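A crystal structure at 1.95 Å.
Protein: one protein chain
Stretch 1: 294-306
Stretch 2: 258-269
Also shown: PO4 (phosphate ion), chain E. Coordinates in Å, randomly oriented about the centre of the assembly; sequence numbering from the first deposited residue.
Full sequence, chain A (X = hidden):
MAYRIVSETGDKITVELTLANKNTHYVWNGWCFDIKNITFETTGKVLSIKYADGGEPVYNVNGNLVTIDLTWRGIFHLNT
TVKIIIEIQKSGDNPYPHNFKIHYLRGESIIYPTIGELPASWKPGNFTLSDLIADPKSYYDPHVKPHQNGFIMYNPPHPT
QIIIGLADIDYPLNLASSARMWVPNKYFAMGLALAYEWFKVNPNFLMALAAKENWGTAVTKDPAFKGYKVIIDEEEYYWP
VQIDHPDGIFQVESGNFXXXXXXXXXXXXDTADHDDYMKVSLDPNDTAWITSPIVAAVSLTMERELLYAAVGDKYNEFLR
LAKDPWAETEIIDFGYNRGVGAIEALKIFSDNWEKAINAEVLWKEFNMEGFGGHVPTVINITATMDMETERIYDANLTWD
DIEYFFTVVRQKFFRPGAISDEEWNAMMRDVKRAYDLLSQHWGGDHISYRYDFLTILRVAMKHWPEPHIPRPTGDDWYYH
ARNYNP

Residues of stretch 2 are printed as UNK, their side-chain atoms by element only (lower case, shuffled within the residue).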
# COMPACT_ATOMS: atom_id res chain seq x y z
N ILE A 294 -15.63 -4.96 6.59
CA ILE A 294 -15.32 -5.80 5.43
C ILE A 294 -13.90 -5.55 4.91
O ILE A 294 -13.14 -6.49 4.60
CB ILE A 294 -16.39 -5.55 4.33
CG1 ILE A 294 -17.73 -6.13 4.86
CG2 ILE A 294 -15.98 -6.24 3.01
CD1 ILE A 294 -18.95 -5.38 4.24
N VAL A 295 -13.49 -4.28 4.87
CA VAL A 295 -12.09 -3.96 4.49
C VAL A 295 -11.09 -4.62 5.46
O VAL A 295 -10.13 -5.21 5.03
CB VAL A 295 -11.85 -2.41 4.45
CG1 VAL A 295 -10.36 -2.07 4.18
CG2 VAL A 295 -12.76 -1.82 3.37
N ALA A 296 -11.31 -4.48 6.76
CA ALA A 296 -10.43 -5.11 7.73
C ALA A 296 -10.36 -6.64 7.53
O ALA A 296 -9.27 -7.21 7.55
CB ALA A 296 -10.88 -4.79 9.18
N ALA A 297 -11.53 -7.25 7.30
CA ALA A 297 -11.59 -8.72 7.02
C ALA A 297 -10.78 -9.09 5.76
O ALA A 297 -10.06 -10.05 5.76
CB ALA A 297 -13.04 -9.15 6.87
N VAL A 298 -10.90 -8.31 4.69
CA VAL A 298 -10.12 -8.59 3.49
C VAL A 298 -8.63 -8.40 3.75
O VAL A 298 -7.82 -9.17 3.24
CB VAL A 298 -10.59 -7.70 2.30
CG1 VAL A 298 -9.67 -7.83 1.05
CG2 VAL A 298 -12.09 -8.11 1.94
N SER A 299 -8.26 -7.39 4.54
CA SER A 299 -6.86 -7.20 4.87
C SER A 299 -6.26 -8.40 5.62
O SER A 299 -5.13 -8.83 5.37
CB SER A 299 -6.69 -5.92 5.73
OG SER A 299 -5.30 -5.60 5.84
N LEU A 300 -7.01 -8.89 6.60
CA LEU A 300 -6.62 -10.08 7.35
C LEU A 300 -6.58 -11.30 6.45
O LEU A 300 -5.68 -12.12 6.52
CB LEU A 300 -7.59 -10.29 8.50
CG LEU A 300 -7.52 -9.23 9.58
CD1 LEU A 300 -8.81 -9.17 10.37
CD2 LEU A 300 -6.34 -9.49 10.49
N THR A 301 -7.56 -11.39 5.57
CA THR A 301 -7.67 -12.49 4.64
C THR A 301 -6.44 -12.51 3.74
O THR A 301 -5.91 -13.55 3.44
CB THR A 301 -8.94 -12.38 3.79
OG1 THR A 301 -10.08 -12.60 4.62
CG2 THR A 301 -8.93 -13.39 2.66
N MET A 302 -5.98 -11.33 3.36
CA MET A 302 -4.83 -11.21 2.50
C MET A 302 -3.61 -11.84 3.15
O MET A 302 -2.85 -12.51 2.50
CB MET A 302 -4.55 -9.74 2.18
CG MET A 302 -3.25 -9.49 1.44
SD MET A 302 -1.81 -9.35 2.52
CE MET A 302 -2.02 -7.69 3.14
N GLU A 303 -3.43 -11.62 4.45
CA GLU A 303 -2.28 -12.20 5.12
C GLU A 303 -2.34 -13.73 5.05
O GLU A 303 -1.36 -14.37 4.71
CB GLU A 303 -2.27 -11.79 6.59
CG GLU A 303 -2.26 -10.30 6.86
CD GLU A 303 -2.41 -10.00 8.33
OE1 GLU A 303 -1.83 -10.75 9.13
OE2 GLU A 303 -3.09 -9.04 8.69
N ARG A 304 -3.51 -14.28 5.33
CA ARG A 304 -3.70 -15.72 5.34
C ARG A 304 -3.49 -16.31 3.96
O ARG A 304 -2.82 -17.31 3.82
CB ARG A 304 -5.09 -16.06 5.86
CG ARG A 304 -5.31 -17.53 6.17
CD ARG A 304 -6.44 -17.72 7.15
NE ARG A 304 -6.78 -19.11 7.42
CZ ARG A 304 -7.69 -19.80 6.74
NH1 ARG A 304 -8.34 -19.25 5.73
NH2 ARG A 304 -7.94 -21.05 7.07
N GLU A 305 -4.05 -15.65 2.95
CA GLU A 305 -3.89 -16.05 1.56
C GLU A 305 -2.43 -15.99 1.13
O GLU A 305 -1.95 -16.87 0.36
CB GLU A 305 -4.74 -15.20 0.59
CG GLU A 305 -6.32 -15.43 0.69
CD GLU A 305 -6.86 -16.56 -0.22
OE1 GLU A 305 -6.04 -17.17 -0.95
OE2 GLU A 305 -8.12 -16.78 -0.28
N LEU A 306 -1.71 -14.98 1.59
CA LEU A 306 -0.30 -14.84 1.21
C LEU A 306 0.53 -16.01 1.82
O LEU A 306 1.43 -16.58 1.15
CB LEU A 306 0.28 -13.50 1.72
CG LEU A 306 1.76 -13.28 1.47
CD1 LEU A 306 2.09 -13.18 -0.01
CD2 LEU A 306 2.16 -11.96 2.21
N UNK A 258 -4.48 0.54 -0.37
CA UNK A 258 -4.06 0.55 -1.77
C UNK A 258 -3.63 -0.86 -2.24
O UNK A 258 -3.95 -1.32 -3.33
c UNK A 258 -2.88 1.55 -1.94
o UNK A 258 -1.63 0.76 -3.89
c UNK A 258 -2.36 1.64 -3.40
n UNK A 258 -2.71 2.71 -4.08
N UNK A 259 -2.88 -1.53 -1.39
CA UNK A 259 -2.40 -2.88 -1.75
C UNK A 259 -3.56 -3.92 -1.87
O UNK A 259 -3.63 -4.73 -2.83
c UNK A 259 0.08 -5.02 0.36
o UNK A 259 1.27 -5.28 0.16
c UNK A 259 -0.85 -4.73 -0.80
c UNK A 259 -1.37 -3.30 -0.70
n UNK A 259 -0.42 -4.88 1.56
N UNK A 260 -4.50 -3.90 -0.93
CA UNK A 260 -5.57 -4.92 -1.05
C UNK A 260 -6.55 -4.60 -2.16
O UNK A 260 -7.05 -5.51 -2.82
c UNK A 260 -7.09 -3.92 0.73
c UNK A 260 -6.35 -5.15 0.27
c UNK A 260 -5.39 -5.71 1.34
c UNK A 260 -7.75 -4.10 2.13
N UNK A 261 -6.74 -3.31 -2.47
CA UNK A 261 -7.39 -2.95 -3.72
C UNK A 261 -6.67 -3.53 -4.95
O UNK A 261 -7.31 -4.07 -5.89
c UNK A 261 -8.34 0.78 -4.49
c UNK A 261 -7.45 -1.39 -3.80
n UNK A 261 -8.77 2.88 -5.58
c UNK A 261 -8.36 -0.79 -4.72
c UNK A 261 -8.78 1.40 -5.79
N UNK A 262 -5.35 -3.43 -5.00
CA UNK A 262 -4.62 -4.01 -6.15
C UNK A 262 -4.79 -5.55 -6.22
O UNK A 262 -4.95 -6.14 -7.29
c UNK A 262 -3.09 -3.68 -6.06
N UNK A 263 -4.78 -6.18 -5.06
CA UNK A 263 -4.83 -7.66 -5.00
C UNK A 263 -6.23 -8.18 -5.33
O UNK A 263 -6.41 -9.33 -5.77
o UNK A 263 0.94 -7.50 -1.96
c UNK A 263 -1.29 -8.07 -1.49
c UNK A 263 -4.43 -8.17 -3.62
c UNK A 263 -2.61 -8.22 -1.89
c UNK A 263 -2.99 -7.98 -3.21
c UNK A 263 -0.35 -7.64 -2.41
c UNK A 263 -0.70 -7.34 -3.72
c UNK A 263 -2.04 -7.54 -4.11
N UNK A 264 -7.23 -7.34 -5.09
CA UNK A 264 -8.60 -7.80 -5.19
C UNK A 264 -9.44 -6.95 -6.12
O UNK A 264 -10.41 -6.31 -5.71
c UNK A 264 -9.22 -7.87 -3.80
c UNK A 264 -7.84 -11.29 -1.48
c UNK A 264 -8.72 -9.05 -2.97
c UNK A 264 -8.66 -11.48 -2.57
o UNK A 264 -7.46 -12.37 -0.73
c UNK A 264 -9.09 -10.37 -3.32
c UNK A 264 -7.41 -10.00 -1.10
c UNK A 264 -7.90 -8.86 -1.86
N UNK A 265 -9.11 -6.99 -7.41
CA UNK A 265 -9.99 -6.30 -8.37
C UNK A 265 -11.41 -6.85 -8.37
O UNK A 265 -12.32 -6.09 -8.73
c UNK A 265 -8.00 -7.70 -8.05
c UNK A 265 -9.30 -6.55 -9.74
c UNK A 265 -8.43 -7.74 -9.51
N UNK A 266 -11.65 -8.11 -7.96
CA UNK A 266 -13.03 -8.61 -7.91
C UNK A 266 -13.80 -8.04 -6.75
O UNK A 266 -15.02 -8.03 -6.79
c UNK A 266 -12.48 -10.78 -9.09
o UNK A 266 -13.20 -10.74 -10.11
c UNK A 266 -13.06 -10.15 -7.81
o UNK A 266 -11.31 -11.23 -9.08
N UNK A 267 -13.12 -7.62 -5.69
CA UNK A 267 -13.85 -7.08 -4.53
C UNK A 267 -13.98 -5.51 -4.58
O UNK A 267 -15.04 -4.97 -4.28
c UNK A 267 -13.86 -6.85 -1.97
c UNK A 267 -13.14 -7.48 -3.20
c UNK A 267 -12.30 -9.53 -1.85
c UNK A 267 -13.17 -9.02 -3.04
N UNK A 268 -12.92 -4.83 -5.00
CA UNK A 268 -12.88 -3.36 -4.96
C UNK A 268 -12.99 -2.74 -6.33
O UNK A 268 -12.18 -3.07 -7.19
c UNK A 268 -11.20 -3.94 -0.20
c UNK A 268 -10.58 -4.69 -1.18
c UNK A 268 -12.08 -2.50 -1.91
c UNK A 268 -10.68 -4.36 -2.51
c UNK A 268 -11.44 -3.26 -2.89
c UNK A 268 -11.96 -2.84 -0.56
c UNK A 268 -11.56 -2.90 -4.32
N UNK A 269 -13.99 -1.84 -6.54
CA UNK A 269 -13.96 -1.08 -7.80
C UNK A 269 -12.78 -0.10 -7.81
O UNK A 269 -12.25 0.24 -6.75
c UNK A 269 -15.64 -0.12 -6.30
c UNK A 269 -15.04 -1.39 -5.61
c UNK A 269 -15.32 -0.35 -7.79
P PO4 E . 1.41 -5.05 4.58
O1 PO4 E . 0.64 -3.80 4.81
O2 PO4 E . 0.83 -5.98 3.55
O3 PO4 E . 2.79 -4.60 4.18
O4 PO4 E . 1.50 -5.95 5.73
O HOH W 1 -8.98 -14.47 -1.30

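Position 258 has two side-chain carbons, the second carrying one oxygen and one nitrogen. It lies out of reach of stretch 1. It is Asn258.

Position 259 has three carbons, the third carrying one oxygen and one nitrogen. Its side-chain nitrogen lies close to Met302. The longer amide chain is Gln259. Gln259 NE2 is 3.6 Å from Met302 CE. Gln259 NE2 also donates a hydrogen bond to PO4 O2 at 2.6 Å.

Position 260 has four carbons, forked at the first, with one arm two carbons long. It sits in a hole formed by Val295, Val298, Ser299 and Met302. This is Ile260. Its CD1 is 3.9 Å from Val295 CG1, and its CG2 is 4.2 Å from Met302 CB.

Position 261 has four carbons in a row ending in nitrogen. Its CA-to-CB bond points away from stretch 1. It is Lys261.

Position 262 has a single carbon and makes no contact. It is Ala262.

Position 263 has one carbon, then a six-carbon ring bearing an oxygen. Met302 CG lies at the ring edge. This is Tyr263, whose CD2 is 3.6 Å from Met302 CG.

Position 264 has the same atoms, with its ring near Val298 and Met302 and its oxygen near Thr301 and Glu305. This is Tyr264, the first residue after the helix to leave helical phi/psi. Its CD2 is 3.6 Å from Val298 CG1, and its OH is 3.6 Å from Glu305 CG.

Position 265 has three carbons closing a ring onto the backbone nitrogen. It is Pro265, out of reach of stretch 1.

Position 266 has two carbons, the second carrying two oxygens. It is Asp266, also out of reach.

Position 267 has four carbons, forked at the first, with one arm two carbons long. It touches Val298. It is Ile267, with CD1 4.1 Å from Val298 CG2.

Position 268 has one carbon and a six-carbon ring without oxygen. Val295 and Val298 meet the ring edge. It is Phe268, whose CE2 is 4.0 Å from Val298 CG1.

Position 269 has three carbons closing a ring onto the backbone nitrogen. It is Pro269, with no contact.

The contact is mainly apolar packing. The helices cross at 72°, and Ile260 fits as a knob into stretch 1. The turn after Tyr263 brings Tyr264, Ile267 and Phe268 around Val298. No direct hydrogen bond joins the stretches. Water 1 links them instead, 2.7 Å from Tyr264 OH and donating a weak bond to Glu305 OE2 at 2.7 Å.

Stretch 2 (258-269) NQIKAYYPDIFP
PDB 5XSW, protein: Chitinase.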